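Local coordinates for WYL1 (Ruminococcus sp., PDB 6OAW), which is a WYL-domain accessory protein that probably modulates the RNA-targeting Type VI-D CRISPR-Cas system, at residues I82-L87 against I184-I189; N193-Q198 against S266-L271. All coordinates share one frame; numbering follows the deposited sequence.

Interaction 1 of 2, residues I82-L87 against I184-I189; sequences IGIPLL and IFADNI
The first turn of helix 186-199, which starts right after helix 177-184, packs through Ala186 and Ile189 against Ile84 of the irregular segment 82-87, in the loop between helices 55-71 and 92-96. One methyl carries the apolar part of this helix-loop contact: Ile84 CD1 stands 3.7 Å from Ile189 CG2 and 3.8 Å from Ala186 CB. Ala186 and Ile189 are three residues apart on the same face; the bond from Ile189 N to Phe185 O (3.1 Å), Phe185 being the N-cap residue, marks this first turn. The side chains of Ile84 and Ile189 run past each other in opposite directions. In Ile84 the bent tail (chi2 -59°) carries CD1 toward the helix, although its CB is not aimed there. Ile189 offers its CG2 branch, which lies anti to the backbone N (chi1 -71°, measured to CG1). Ala69 of helix 55-71 and Leu183 of helix 177-184 also touch Ile84, while Ser65 meets Ala186, which makes this a small buried core between helices. No hydrogen bond spans the two segments; Arg182 NE, from helix 177-184, binds Gly83 O. Toward Ile82 the contact closes on a backbone carbonyl, with Ile82 O 3.8 Å from Ile189 CG2.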
loop_
_atom_site.group_PDB
_atom_site.type_symbol
_atom_site.label_atom_id
_atom_site.label_comp_id
_atom_site.label_asym_id
_atom_site.label_seq_id
_atom_site.Cartn_x
_atom_site.Cartn_y
_atom_site.Cartn_z
ATOM N N ILE B 82 19.972 10.026 3.426
ATOM C CA ILE B 82 19.024 10.380 2.340
ATOM C C ILE B 82 18.345 9.081 1.886
ATOM O O ILE B 82 19.041 8.114 1.546
ATOM C CB ILE B 82 19.765 11.109 1.194
ATOM C CG1 ILE B 82 20.126 12.549 1.597
ATOM C CG2 ILE B 82 18.978 11.037 -0.124
ATOM C CD1 ILE B 82 21.127 13.224 0.648
ATOM N N GLY B 83 17.022 9.058 1.906
ATOM C CA GLY B 83 16.216 7.922 1.435
ATOM C C GLY B 83 15.933 6.909 2.542
ATOM O O GLY B 83 15.132 6.019 2.276
ATOM N N ILE B 84 16.553 6.986 3.728
ATOM C CA ILE B 84 16.202 6.049 4.838
ATOM C C ILE B 84 14.875 6.520 5.435
ATOM O O ILE B 84 14.743 7.660 5.834
ATOM C CB ILE B 84 17.301 5.918 5.904
ATOM C CG1 ILE B 84 18.661 5.542 5.320
ATOM C CG2 ILE B 84 16.880 4.908 6.954
ATOM C CD1 ILE B 84 18.656 4.249 4.575
ATOM N N PRO B 85 13.803 5.694 5.418
ATOM C CA PRO B 85 12.501 6.137 5.913
ATOM C C PRO B 85 12.536 6.610 7.374
ATOM O O PRO B 85 13.272 6.036 8.171
ATOM C CB PRO B 85 11.602 4.909 5.756
ATOM C CG PRO B 85 12.271 4.087 4.685
ATOM C CD PRO B 85 13.757 4.346 4.815
ATOM N N LEU B 86 11.742 7.643 7.665
ATOM C CA LEU B 86 11.534 8.216 9.011
ATOM C C LEU B 86 10.207 7.671 9.534
ATOM O O LEU B 86 9.177 8.073 9.042
ATOM C CB LEU B 86 11.559 9.742 8.893
ATOM C CG LEU B 86 12.899 10.326 8.426
ATOM C CD1 LEU B 86 12.753 11.779 8.014
ATOM C CD2 LEU B 86 13.948 10.218 9.523
ATOM N N LEU B 87 10.260 6.692 10.432
ATOM C CA LEU B 87 9.063 6.035 10.989
ATOM C C LEU B 87 8.370 7.008 11.934
ATOM O O LEU B 87 9.074 7.658 12.727
ATOM C CB LEU B 87 9.458 4.793 11.788
ATOM C CG LEU B 87 9.927 3.588 11.012
ATOM C CD1 LEU B 87 10.065 2.412 11.961
ATOM C CD2 LEU B 87 8.939 3.281 9.894
ATOM N N ILE B 184 16.086 -2.233 5.456
ATOM C CA ILE B 184 16.838 -3.522 5.555
ATOM C C ILE B 184 18.248 -3.343 4.990
ATOM O O ILE B 184 19.158 -3.963 5.538
ATOM C CB ILE B 184 16.099 -4.651 4.822
ATOM C CG1 ILE B 184 14.706 -4.885 5.404
ATOM C CG2 ILE B 184 16.924 -5.928 4.787
ATOM C CD1 ILE B 184 13.863 -5.812 4.525
ATOM N N PHE B 185 18.412 -2.580 3.909
ATOM C CA PHE B 185 19.700 -2.447 3.187
ATOM C C PHE B 185 20.282 -1.057 3.453
ATOM O O PHE B 185 21.010 -0.509 2.584
ATOM C CB PHE B 185 19.497 -2.754 1.702
ATOM C CG PHE B 185 19.335 -4.222 1.414
ATOM C CD1 PHE B 185 20.445 -5.050 1.326
ATOM C CD2 PHE B 185 18.083 -4.767 1.213
ATOM C CE1 PHE B 185 20.304 -6.405 1.036
ATOM C CE2 PHE B 185 17.932 -6.121 0.954
ATOM C CZ PHE B 185 19.040 -6.941 0.877
ATOM N N ALA B 186 19.961 -0.489 4.605
ATOM C CA ALA B 186 20.389 0.874 4.991
ATOM C C ALA B 186 21.910 1.001 4.876
ATOM O O ALA B 186 22.385 2.061 4.422
ATOM C CB ALA B 186 19.935 1.178 6.380
ATOM N N ASP B 187 22.650 -0.034 5.283
ATOM C CA ASP B 187 24.136 -0.005 5.324
ATOM C C ASP B 187 24.623 0.222 3.887
ATOM O O ASP B 187 25.450 1.128 3.710
ATOM C CB ASP B 187 24.720 -1.228 6.050
ATOM C CG ASP B 187 24.470 -1.319 7.565
ATOM O OD1 ASP B 187 23.848 -0.395 8.157
ATOM O OD2 ASP B 187 24.907 -2.326 8.166
ATOM N N ASN B 188 24.089 -0.489 2.879
ATOM C CA ASN B 188 24.434 -0.241 1.451
ATOM C C ASN B 188 24.091 1.227 1.125
ATOM O O ASN B 188 24.896 1.935 0.447
ATOM C CB ASN B 188 23.697 -1.159 0.470
ATOM C CG ASN B 188 24.206 -2.591 0.377
ATOM O OD1 ASN B 188 25.196 -2.975 1.019
ATOM N ND2 ASN B 188 23.516 -3.400 -0.429
ATOM N N ILE B 189 22.930 1.695 1.577
ATOM C CA ILE B 189 22.440 3.035 1.153
ATOM C C ILE B 189 23.347 4.111 1.741
ATOM O O ILE B 189 23.673 5.059 1.007
ATOM C CB ILE B 189 20.968 3.223 1.515
ATOM C CG1 ILE B 189 20.103 2.342 0.609
ATOM C CG2 ILE B 189 20.597 4.684 1.445
ATOM C CD1 ILE B 189 18.676 2.194 1.068
#

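Interaction 2 of 2, residues N193-Q198 against S266-L271; sequences NEVIKQ and SIAEKL
Ala268, in the segment 266-271 that runs beside strand 205-211, directs its CB at helix 186-199 and meets two side chains that differ in burial. On the buried side is Val195 CG2, 4.1 Å from Ala268 CB. This valine methyl is anti to its own carbonyl carbon (chi1 167°, measured to CG1), and the side chain as a whole also touches Ile207 of strand 205-211 and Pro225 of strand 219-230, so the alanine methyl adds to an apolar layer already formed by the sheet. The solvent side is held by Gln198, one turn further along the helix. Its chain is extended beyond CG (chi2 173°), and OE1 comes to 3.7 Å from Ala268 CB, a van der Waals approach of a polar atom to a methyl. No hydrogen bond crosses between the segments, and the summed buried surface of 95 Å² confirms how slight this contact is. Segment 266-271 gets its hydrogen bonds from within itself and from strand 205-211: Ser266 OG donates to Ile267 O over 3.0 Å, from 28° out of the carbonyl plane, and also bonds to Tyr208 N. Backbone bonds pair Ser266 with Tyr208, Glu269 with Phe206 and Leu271 with Tyr204. What results is a helix leading into, and packed on, an antiparallel sheet, consistent with the Sm-like core of a WYL domain.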
loop_
_atom_site.group_PDB
_atom_site.type_symbol
_atom_site.label_atom_id
_atom_site.label_comp_id
_atom_site.label_asym_id
_atom_site.label_seq_id
_atom_site.Cartn_x
_atom_site.Cartn_y
_atom_site.Cartn_z
ATOM N N ASN B 193 25.477 6.860 -0.225
ATOM C CA ASN B 193 25.207 8.300 0.028
ATOM C C ASN B 193 26.526 9.020 0.315
ATOM O O ASN B 193 26.680 10.172 -0.171
ATOM C CB ASN B 193 24.226 8.539 1.173
ATOM C CG ASN B 193 22.799 8.266 0.768
ATOM O OD1 ASN B 193 22.476 8.416 -0.400
ATOM N ND2 ASN B 193 21.962 7.844 1.706
ATOM N N GLU B 194 27.439 8.370 1.046
ATOM C CA GLU B 194 28.760 8.955 1.381
ATOM C C GLU B 194 29.486 9.248 0.061
ATOM O O GLU B 194 29.984 10.372 -0.075
ATOM C CB GLU B 194 29.554 8.070 2.352
ATOM C CG GLU B 194 31.015 8.497 2.525
ATOM C CD GLU B 194 31.325 9.772 3.321
ATOM O OE1 GLU B 194 30.730 9.969 4.413
ATOM O OE2 GLU B 194 32.202 10.566 2.869
ATOM N N VAL B 195 29.484 8.301 -0.880
ATOM C CA VAL B 195 30.247 8.378 -2.159
ATOM C C VAL B 195 29.604 9.438 -3.052
ATOM O O VAL B 195 30.354 10.168 -3.731
ATOM C CB VAL B 195 30.302 7.005 -2.862
ATOM C CG1 VAL B 195 30.792 7.101 -4.303
ATOM C CG2 VAL B 195 31.161 6.022 -2.078
ATOM N N ILE B 196 28.266 9.505 -3.079
ATOM C CA ILE B 196 27.548 10.499 -3.929
ATOM C C ILE B 196 27.972 11.910 -3.490
ATOM O O ILE B 196 28.230 12.750 -4.384
ATOM C CB ILE B 196 26.024 10.291 -3.887
ATOM C CG1 ILE B 196 25.631 9.032 -4.668
ATOM C CG2 ILE B 196 25.287 11.532 -4.390
ATOM C CD1 ILE B 196 24.142 8.748 -4.697
ATOM N N LYS B 197 28.042 12.165 -2.182
ATOM C CA LYS B 197 28.409 13.492 -1.623
ATOM C C LYS B 197 29.870 13.813 -1.991
ATOM O O LYS B 197 30.104 14.900 -2.549
ATOM C CB LYS B 197 28.179 13.525 -0.105
ATOM C CG LYS B 197 28.445 14.874 0.566
ATOM N N GLN B 198 30.808 12.908 -1.685
ATOM C CA GLN B 198 32.262 13.073 -1.961
ATOM C C GLN B 198 32.460 13.410 -3.445
ATOM O O GLN B 198 33.265 14.305 -3.742
ATOM C CB GLN B 198 33.047 11.814 -1.584
ATOM C CG GLN B 198 33.116 11.542 -0.086
ATOM C CD GLN B 198 33.741 10.202 0.232
ATOM O OE1 GLN B 198 33.511 9.195 -0.448
ATOM N NE2 GLN B 198 34.540 10.178 1.286
ATOM N N SER B 266 33.241 -1.135 -0.872
ATOM C CA SER B 266 34.520 -0.539 -0.387
ATOM C C SER B 266 34.385 0.985 -0.198
ATOM O O SER B 266 33.366 1.563 -0.632
ATOM C CB SER B 266 35.687 -0.891 -1.296
ATOM O OG SER B 266 35.590 -0.259 -2.569
ATOM N N ILE B 267 35.351 1.575 0.514
ATOM C CA ILE B 267 35.680 3.031 0.513
ATOM C C ILE B 267 35.803 3.463 -0.953
ATOM O O ILE B 267 36.174 2.612 -1.794
ATOM C CB ILE B 267 36.995 3.298 1.283
ATOM N N ALA B 268 35.511 4.730 -1.259
ATOM C CA ALA B 268 35.803 5.342 -2.577
ATOM C C ALA B 268 37.322 5.441 -2.781
ATOM O O ALA B 268 38.032 5.824 -1.817
ATOM C CB ALA B 268 35.140 6.689 -2.678
ATOM N N GLU B 269 37.794 5.044 -3.969
ATOM C CA GLU B 269 39.165 5.298 -4.493
ATOM C C GLU B 269 39.042 6.172 -5.744
ATOM O O GLU B 269 38.025 6.027 -6.465
ATOM C CB GLU B 269 39.885 4.017 -4.912
ATOM C CG GLU B 269 39.973 2.954 -3.841
ATOM C CD GLU B 269 40.435 1.616 -4.391
ATOM O OE1 GLU B 269 41.371 1.598 -5.239
ATOM O OE2 GLU B 269 39.850 0.596 -3.986
ATOM N N LYS B 270 40.036 7.032 -5.991
ATOM C CA LYS B 270 40.077 7.956 -7.156
ATOM C C LYS B 270 40.358 7.122 -8.416
ATOM O O LYS B 270 41.133 6.144 -8.334
ATOM C CB LYS B 270 41.113 9.065 -6.917
ATOM N N LEU B 271 39.695 7.457 -9.528
ATOM C CA LEU B 271 39.965 6.894 -10.881
ATOM C C LEU B 271 41.333 7.383 -11.369
ATOM O O LEU B 271 41.735 8.483 -10.950
ATOM C CB LEU B 271 38.858 7.347 -11.840
ATOM C CG LEU B 271 37.481 6.754 -11.550
ATOM C CD1 LEU B 271 36.369 7.694 -11.980
ATOM C CD2 LEU B 271 37.339 5.392 -12.215
#

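Both contacts draw on helix 186-199: interaction 1 uses its first turn and interaction 2 a later part, their centres about 18 Å apart. They follow one another in sequence, the first closing before the second opens. A probable hydrogen bond joins them directly, from Asn193 ND2 to Ile82 O at 2.9 Å, and the same ND2 also binds Lys80 O, so the loop before helix 92-96 is gripped by the helix beyond the apolar patch. The helix thus bridges the helical layer around interaction 1, whose centre lies about 8 Å from the chain centre, and the antiparallel sheet at interaction 2, whose centre is about 21 Å from it. The other chain of the assembly touches neither contact.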